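Local coordinates for glycosyl hyrolase, family 3 (PDB 3TEV), which probably hydrolyses O-glycosyl bonds, as a glycoside hydrolase of family 3 with a TIM-barrel fold, at residues Glu58-Leu63 / Arg122-Asn127; Gly286-Met291 / Ala318-Arg323. All blocks are in the same frame, centred on the assembly; numbering follows the deposited sequence.

Contact 1. Residues Glu58-Leu63 / Arg122-Asn127; sequences EQLRRL and RSVGIN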
ATOM      1  N   GLU A  58     -16.945  18.521   1.020  1.00 65.89           N
ATOM      2  CA  GLU A  58     -16.464  19.879   1.252  1.00 65.55           C
ATOM      3  C   GLU A  58     -15.320  19.881   2.263  1.00 63.17           C
ATOM      4  O   GLU A  58     -14.295  20.535   2.044  1.00 63.13           O
ATOM      5  CB  GLU A  58     -17.620  20.769   1.749  1.00 67.00           C
ATOM      6  CG  GLU A  58     -17.341  22.293   1.806  1.00 72.08           C
ATOM      7  CD  GLU A  58     -18.633  23.169   2.002  1.00 78.53           C
ATOM      8  OE1 GLU A  58     -18.515  24.294   2.563  1.00 81.01           O
ATOM      9  OE2 GLU A  58     -19.757  22.755   1.593  1.00 80.47           O
ATOM     10  N   GLN A  59     -15.503  19.157   3.368  1.00 60.50           N
ATOM     11  CA  GLN A  59     -14.494  19.084   4.425  1.00 57.35           C
ATOM     12  C   GLN A  59     -13.255  18.348   3.912  1.00 55.20           C
ATOM     13  O   GLN A  59     -12.131  18.779   4.145  1.00 54.62           O
ATOM     14  CB  GLN A  59     -15.073  18.423   5.691  1.00 57.11           C
ATOM     15  CG  GLN A  59     -14.046  17.805   6.653  1.00 54.43           C
ATOM     16  CD  GLN A  59     -13.576  16.427   6.189  1.00 51.55           C
ATOM     17  OE1 GLN A  59     -14.369  15.633   5.681  1.00 48.83           O
ATOM     18  NE2 GLN A  59     -12.278  16.156   6.329  1.00 49.36           N
ATOM     19  N   LEU A  60     -13.478  17.250   3.203  1.00 53.03           N
ATOM     20  CA  LEU A  60     -12.386  16.438   2.689  1.00 50.91           C
ATOM     21  C   LEU A  60     -11.559  17.205   1.661  1.00 50.18           C
ATOM     22  O   LEU A  60     -10.323  17.112   1.651  1.00 49.08           O
ATOM     23  CB  LEU A  60     -12.917  15.128   2.120  1.00 50.22           C
ATOM     24  CG  LEU A  60     -11.936  14.030   1.725  1.00 49.25           C
ATOM     25  CD1 LEU A  60     -10.911  13.744   2.811  1.00 48.14           C
ATOM     26  CD2 LEU A  60     -12.706  12.762   1.364  1.00 48.71           C
ATOM     27  N   ARG A  61     -12.242  17.979   0.822  1.00 49.91           N
ATOM     28  CA  ARG A  61     -11.568  18.821  -0.159  1.00 50.52           C
ATOM     29  C   ARG A  61     -10.677  19.855   0.527  1.00 49.89           C
ATOM     30  O   ARG A  61      -9.562  20.095   0.081  1.00 49.63           O
ATOM     31  CB  ARG A  61     -12.573  19.522  -1.082  1.00 51.04           C
ATOM     32  CG  ARG A  61     -11.920  20.341  -2.196  1.00 53.57           C
ATOM     33  CD  ARG A  61     -12.946  20.889  -3.201  1.00 61.43           C
ATOM     34  NE  ARG A  61     -13.547  19.842  -4.047  1.00 66.16           N
ATOM     35  CZ  ARG A  61     -14.774  19.325  -3.885  1.00 69.71           C
ATOM     36  NH1 ARG A  61     -15.215  18.384  -4.712  1.00 70.99           N
ATOM     37  NH2 ARG A  61     -15.572  19.746  -2.905  1.00 71.40           N
ATOM     38  N   ARG A  62     -11.192  20.458   1.597  1.00 49.42           N
ATOM     39  CA  ARG A  62     -10.440  21.391   2.426  1.00 49.41           C
ATOM     40  C   ARG A  62      -9.223  20.694   3.073  1.00 46.98           C
ATOM     41  O   ARG A  62      -8.105  21.208   3.018  1.00 46.43           O
ATOM     42  CB  ARG A  62     -11.365  22.018   3.481  1.00 51.08           C
ATOM     43  CG  ARG A  62     -10.807  23.251   4.215  1.00 57.46           C
ATOM     44  CD  ARG A  62     -11.764  23.750   5.323  1.00 66.90           C
ATOM     45  NE  ARG A  62     -13.185  23.674   4.932  1.00 73.46           N
ATOM     46  CZ  ARG A  62     -14.089  22.849   5.479  1.00 76.80           C
ATOM     47  NH1 ARG A  62     -15.353  22.852   5.044  1.00 76.99           N
ATOM     48  NH2 ARG A  62     -13.735  22.019   6.465  1.00 78.13           N
ATOM     49  N   LEU A  63      -9.434  19.503   3.620  1.00 44.51           N
ATOM     50  CA  LEU A  63      -8.349  18.753   4.255  1.00 42.10           C
ATOM     51  C   LEU A  63      -7.206  18.389   3.290  1.00 41.13           C
ATOM     52  O   LEU A  63      -6.039  18.561   3.628  1.00 40.47           O
ATOM     53  CB  LEU A  63      -8.889  17.508   4.964  1.00 41.32           C
ATOM     54  CG  LEU A  63      -7.846  16.564   5.559  1.00 40.40           C
ATOM     55  CD1 LEU A  63      -6.955  17.264   6.623  1.00 40.20           C
ATOM     56  CD2 LEU A  63      -8.500  15.353   6.151  1.00 39.11           C
ATOM     57  N   ARG A 122     -10.150  12.372  -7.125  1.00 49.64           N
ATOM     58  CA  ARG A 122      -9.448  13.434  -7.817  1.00 50.91           C
ATOM     59  C   ARG A 122     -10.062  14.819  -7.519  1.00 51.27           C
ATOM     60  O   ARG A 122      -9.327  15.787  -7.283  1.00 51.26           O
ATOM     61  CB  ARG A 122      -9.391  13.133  -9.324  1.00 51.78           C
ATOM     62  CG  ARG A 122      -8.524  14.077 -10.169  1.00 55.44           C
ATOM     63  CD  ARG A 122      -7.030  13.717 -10.105  1.00 60.61           C
ATOM     64  NE  ARG A 122      -6.543  13.614  -8.719  1.00 63.75           N
ATOM     65  CZ  ARG A 122      -6.074  14.631  -7.994  1.00 63.82           C
ATOM     66  NH1 ARG A 122      -5.703  14.421  -6.745  1.00 63.31           N
ATOM     67  NH2 ARG A 122      -5.980  15.852  -8.512  1.00 65.55           N
ATOM     68  N   SER A 123     -11.388  14.922  -7.483  1.00 51.31           N
ATOM     69  CA  SER A 123     -11.994  16.225  -7.187  1.00 52.04           C
ATOM     70  C   SER A 123     -11.775  16.726  -5.750  1.00 51.10           C
ATOM     71  O   SER A 123     -11.824  17.931  -5.516  1.00 51.14           O
ATOM     72  CB  SER A 123     -13.473  16.311  -7.603  1.00 52.97           C
ATOM     73  OG  SER A 123     -14.324  15.813  -6.584  1.00 55.78           O
ATOM     74  N   VAL A 124     -11.487  15.830  -4.804  1.00 49.51           N
ATOM     75  CA  VAL A 124     -11.182  16.286  -3.437  1.00 47.95           C
ATOM     76  C   VAL A 124      -9.687  16.415  -3.145  1.00 46.65           C
ATOM     77  O   VAL A 124      -9.311  16.966  -2.126  1.00 46.99           O
ATOM     78  CB  VAL A 124     -11.923  15.471  -2.326  1.00 48.10           C
ATOM     79  CG1 VAL A 124     -13.447  15.566  -2.519  1.00 47.19           C
ATOM     80  CG2 VAL A 124     -11.463  14.021  -2.289  1.00 47.27           C
ATOM     81  N   GLY A 125      -8.851  15.906  -4.044  1.00 45.08           N
ATOM     82  CA  GLY A 125      -7.405  16.103  -3.988  1.00 42.77           C
ATOM     83  C   GLY A 125      -6.640  14.900  -3.478  1.00 41.71           C
ATOM     84  O   GLY A 125      -5.553  15.043  -2.881  1.00 41.30           O
ATOM     85  N   ILE A 126      -7.217  13.718  -3.689  1.00 40.30           N
ATOM     86  CA  ILE A 126      -6.583  12.456  -3.328  1.00 39.03           C
ATOM     87  C   ILE A 126      -5.952  11.858  -4.580  1.00 38.51           C
ATOM     88  O   ILE A 126      -6.581  11.850  -5.647  1.00 38.92           O
ATOM     89  CB  ILE A 126      -7.617  11.474  -2.711  1.00 38.97           C
ATOM     90  CG1 ILE A 126      -7.928  11.901  -1.264  1.00 39.46           C
ATOM     91  CG2 ILE A 126      -7.083  10.038  -2.717  1.00 37.87           C
ATOM     92  CD1 ILE A 126      -9.297  11.430  -0.733  1.00 39.62           C
ATOM     93  N   ASN A 127      -4.725  11.359  -4.466  1.00 37.24           N
ATOM     94  CA  ASN A 127      -4.037  10.811  -5.631  1.00 36.71           C
ATOM     95  C   ASN A 127      -3.628   9.337  -5.501  1.00 36.58           C
ATOM     96  O   ASN A 127      -2.889   8.814  -6.335  1.00 36.19           O
ATOM     97  CB  ASN A 127      -2.843  11.705  -6.034  1.00 36.62           C
ATOM     98  CG  ASN A 127      -1.765  11.814  -4.936  1.00 36.27           C
ATOM     99  OD1 ASN A 127      -1.959  11.392  -3.791  1.00 36.60           O
ATOM    100  ND2 ASN A 127      -0.619  12.373  -5.299  1.00 36.13           N
TER
HETATM  101  O   HOH W   1      -8.528  19.609  -2.873  1.00 63.15           O
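Arg61 reaches across to the last turn of the helix that ends at Val124. Its CG stands anti to the backbone N (chi1 -176°), and the chain then bends at chi3 (-70°). NE donates to the carbonyl of Ser123, with Arg61 NE 3.0 Å from Ser123 O. The donor sits above the carbonyl plane, 38° out of it. Arg61 NH1 adds a weak bond to Ser123 OG at 3.3 Å; that hydroxyl also bonds to Gln120 O. Val124 CG1 lies over one face of the guanidinium, nearer its margin than its middle. The other methyl of Val124 serves Leu60: Val124 CG2 is 4.0 Å from Leu60 CG. Farther along, Leu60 CD2 meets Ile126 CD1 at 4.2 Å. The backbones come close as well. Arg61 CA points its hydrogen at Val124 O, a CA-H...O contact of 3.5 Å. One water donates to both Arg61 O and Val124 O. Gly125, with positive phi, closes the helix in a Schellman motif. Arginine and water thus bond to carbonyls of the last helical turn, which carries the negative end of the helix dipole. The guanidinium charge is likely to be favourable there, while Leu60 meets Val124 CG2 and Ile126 CD1 through apolar carbons alone.

Contact 2. Residues Gly286-Met291 / Ala318-Arg323; sequences GADLVM and ATKRER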
ATOM      1  N   GLY A 286      13.376  -4.257   0.858  1.00 36.15           N
ATOM      2  CA  GLY A 286      12.948  -3.781  -0.457  1.00 35.79           C
ATOM      3  C   GLY A 286      11.744  -2.846  -0.569  1.00 35.33           C
ATOM      4  O   GLY A 286      11.439  -2.394  -1.680  1.00 36.28           O
ATOM      5  N   ALA A 287      11.040  -2.569   0.533  1.00 33.93           N
ATOM      6  CA  ALA A 287       9.968  -1.567   0.529  1.00 32.54           C
ATOM      7  C   ALA A 287      10.523  -0.179   0.214  1.00 32.35           C
ATOM      8  O   ALA A 287      11.646   0.162   0.626  1.00 31.93           O
ATOM      9  CB  ALA A 287       9.272  -1.534   1.877  1.00 32.25           C
ATOM     10  N   ASP A 288       9.735   0.619  -0.509  1.00 31.68           N
ATOM     11  CA  ASP A 288      10.052   2.043  -0.717  1.00 31.12           C
ATOM     12  C   ASP A 288       9.412   2.923   0.349  1.00 30.71           C
ATOM     13  O   ASP A 288       9.856   4.059   0.566  1.00 30.24           O
ATOM     14  CB  ASP A 288       9.529   2.511  -2.075  1.00 30.89           C
ATOM     15  CG  ASP A 288      10.053   1.674  -3.202  1.00 32.49           C
ATOM     16  OD1 ASP A 288      11.297   1.618  -3.367  1.00 36.93           O
ATOM     17  OD2 ASP A 288       9.241   1.030  -3.897  1.00 31.46           O
ATOM     18  N   LEU A 289       8.353   2.406   0.980  1.00 29.96           N
ATOM     19  CA  LEU A 289       7.456   3.217   1.813  1.00 30.29           C
ATOM     20  C   LEU A 289       6.950   2.365   2.968  1.00 31.00           C
ATOM     21  O   LEU A 289       6.476   1.242   2.758  1.00 30.83           O
ATOM     22  CB  LEU A 289       6.240   3.708   0.984  1.00 30.04           C
ATOM     23  CG  LEU A 289       5.309   4.754   1.646  1.00 29.20           C
ATOM     24  CD1 LEU A 289       6.084   6.037   2.112  1.00 27.15           C
ATOM     25  CD2 LEU A 289       4.168   5.153   0.712  1.00 26.95           C
ATOM     26  N   VAL A 290       7.046   2.893   4.185  1.00 31.68           N
ATOM     27  CA  VAL A 290       6.535   2.183   5.346  1.00 32.18           C
ATOM     28  C   VAL A 290       5.306   2.911   5.892  1.00 33.02           C
ATOM     29  O   VAL A 290       5.349   4.121   6.146  1.00 32.21           O
ATOM     30  CB  VAL A 290       7.639   2.057   6.441  1.00 32.56           C
ATOM     31  CG1 VAL A 290       7.053   1.516   7.754  1.00 32.25           C
ATOM     32  CG2 VAL A 290       8.765   1.147   5.957  1.00 32.93           C
HETATM   33  N   MSE A 291       4.201   2.181   6.050  1.00 34.67           N
HETATM   34  CA  MSE A 291       3.015   2.729   6.707  1.00 36.85           C
HETATM   35  C   MSE A 291       3.249   2.748   8.200  1.00 37.49           C
HETATM   36  O   MSE A 291       3.213   1.713   8.825  1.00 39.84           O
HETATM   37  CB  MSE A 291       1.777   1.900   6.420  1.00 36.94           C
HETATM   38  CG  MSE A 291       1.380   1.965   4.977  1.00 41.80           C
HETATM   39 SE   MSE A 291      -0.371   1.209   4.639  0.75 48.40          SE
HETATM   40  CE  MSE A 291      -1.287   2.744   5.428  1.00 49.18           C
ATOM     41  N   ALA A 318      17.679   6.965  -1.832  1.00 35.75           N
ATOM     42  CA  ALA A 318      17.458   7.905  -2.934  1.00 36.16           C
ATOM     43  C   ALA A 318      16.596   7.248  -4.010  1.00 36.21           C
ATOM     44  O   ALA A 318      15.645   7.853  -4.514  1.00 36.81           O
ATOM     45  CB  ALA A 318      18.820   8.435  -3.522  1.00 35.20           C
ATOM     46  N   THR A 319      16.918   5.997  -4.327  1.00 36.29           N
ATOM     47  CA  THR A 319      16.157   5.205  -5.294  1.00 36.63           C
ATOM     48  C   THR A 319      14.698   5.025  -4.807  1.00 36.02           C
ATOM     49  O   THR A 319      13.754   5.200  -5.575  1.00 37.05           O
ATOM     50  CB  THR A 319      16.829   3.818  -5.509  1.00 37.04           C
ATOM     51  OG1 THR A 319      18.170   4.004  -5.976  1.00 37.72           O
ATOM     52  CG2 THR A 319      16.056   2.967  -6.525  1.00 37.50           C
ATOM     53  N   LYS A 320      14.517   4.698  -3.536  1.00 34.60           N
ATOM     54  CA  LYS A 320      13.172   4.543  -2.984  1.00 33.88           C
ATOM     55  C   LYS A 320      12.396   5.859  -3.084  1.00 33.67           C
ATOM     56  O   LYS A 320      11.258   5.868  -3.535  1.00 33.80           O
ATOM     57  CB  LYS A 320      13.192   4.041  -1.540  1.00 33.30           C
ATOM     58  CG  LYS A 320      13.913   2.700  -1.325  1.00 32.97           C
ATOM     59  CD  LYS A 320      14.106   2.470   0.215  1.00 32.59           C
ATOM     60  CE  LYS A 320      14.960   1.255   0.517  1.00 31.74           C
ATOM     61  NZ  LYS A 320      14.347   0.026  -0.087  1.00 33.35           N
ATOM     62  N   ARG A 321      13.021   6.966  -2.703  1.00 33.36           N
ATOM     63  CA  ARG A 321      12.333   8.260  -2.756  1.00 33.53           C
ATOM     64  C   ARG A 321      11.933   8.668  -4.183  1.00 33.85           C
ATOM     65  O   ARG A 321      10.851   9.217  -4.391  1.00 33.82           O
ATOM     66  CB  ARG A 321      13.153   9.373  -2.077  1.00 32.71           C
ATOM     67  CG  ARG A 321      12.370  10.683  -1.956  1.00 33.18           C
ATOM     68  CD  ARG A 321      13.172  11.816  -1.283  1.00 33.51           C
ATOM     69  NE  ARG A 321      14.302  12.193  -2.126  1.00 34.74           N
ATOM     70  CZ  ARG A 321      15.243  13.083  -1.816  1.00 35.25           C
ATOM     71  NH1 ARG A 321      15.229  13.735  -0.650  1.00 33.72           N
ATOM     72  NH2 ARG A 321      16.202  13.332  -2.702  1.00 35.74           N
ATOM     73  N   GLU A 322      12.821   8.420  -5.147  1.00 34.48           N
ATOM     74  CA  GLU A 322      12.536   8.693  -6.540  1.00 35.49           C
ATOM     75  C   GLU A 322      11.339   7.897  -7.089  1.00 35.13           C
ATOM     76  O   GLU A 322      10.588   8.416  -7.900  1.00 35.77           O
ATOM     77  CB  GLU A 322      13.792   8.478  -7.401  1.00 36.62           C
ATOM     78  CG  GLU A 322      13.576   8.593  -8.954  1.00 41.79           C
ATOM     79  CD  GLU A 322      12.890   9.919  -9.426  1.00 49.60           C
ATOM     80  OE1 GLU A 322      13.031  10.975  -8.738  1.00 52.82           O
ATOM     81  OE2 GLU A 322      12.223   9.902 -10.503  1.00 50.99           O
ATOM     82  N   ARG A 323      11.160   6.648  -6.664  1.00 34.37           N
ATOM     83  CA  ARG A 323       9.956   5.901  -7.027  1.00 34.20           C
ATOM     84  C   ARG A 323       8.692   6.598  -6.516  1.00 33.81           C
ATOM     85  O   ARG A 323       7.672   6.669  -7.229  1.00 33.20           O
ATOM     86  CB  ARG A 323       9.996   4.480  -6.483  1.00 33.87           C
ATOM     87  CG  ARG A 323      10.974   3.606  -7.231  1.00 35.72           C
ATOM     88  CD  ARG A 323      10.724   2.139  -6.924  1.00 39.21           C
ATOM     89  NE  ARG A 323      11.752   1.293  -7.530  1.00 41.99           N
ATOM     90  CZ  ARG A 323      12.809   0.807  -6.887  1.00 41.40           C
ATOM     91  NH1 ARG A 323      13.005   1.066  -5.590  1.00 39.80           N
ATOM     92  NH2 ARG A 323      13.673   0.058  -7.555  1.00 41.66           N
TER
HETATM   93  O   HOH W   2      13.862  -0.295  -2.894  1.00 61.30           O
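Lys320 and Arg323, one helical turn apart, both meet the loop around Asp288. The close packing is along the lysine chain. Its CG stands anti to the carbonyl carbon (chi1 -58°), where Lys320 CG lies 3.5 Å from Asp288 OD1. The methylenes run past the loop backbone, with Lys320 CD 3.4 Å from Ala287 O. The bend at chi4 (-58°) then brings Lys320 NZ to Ala287 O, to which it donates at 2.8 Å. NZ also bonds to Leu283 O, near the end of helix 275-285. Asp288 OD1 takes a salt bridge from Arg323 NH1 at 2.9 Å, on its syn side. The carboxylate and guanidinium planes are 41° apart. Asp288 OD2 pairs with Arg250 and Ile259 N, and Arg323 NH2 with Asp256. The looser side is bridged by water: one molecule accepts from Lys320 NZ at 2.9 Å, donates to Asp288 OD1 at 3.2 Å and gives a weak bond to Gly286 O. A methionine in place of Lys320 would probably leave the carbonyls of Ala287 and Leu283 without this donor and the water without one of its partners. Gly286 forms a Schellman motif at the end of helix 275-285. This is the alpha-to-beta turn into the eighth strand of a TIM barrel, with helix 314-330 packed against it.

From the N terminus, the chain enters helix 57-71 after strand 46-49, passes through strand 76-79, and returns along helix 107-124. Contact 1 closes this loop of 58 residues just before strand 128-129. The chain then builds the barrel strands up to 258-261. Contact 2 opens at the turn into strand 290-291 and closes 26 residues later on helix 314-330, after a mostly helical excursion. The two loops lie in series and neither nest nor cross. The centres of contact 1 and contact 2 are about 25 Å apart. Contact 1 joins two helices early in the barrel; contact 2 joins the approach to its last strand to the final helix. Just beyond that helix, Ala333 and Gln334 bond to Arg122.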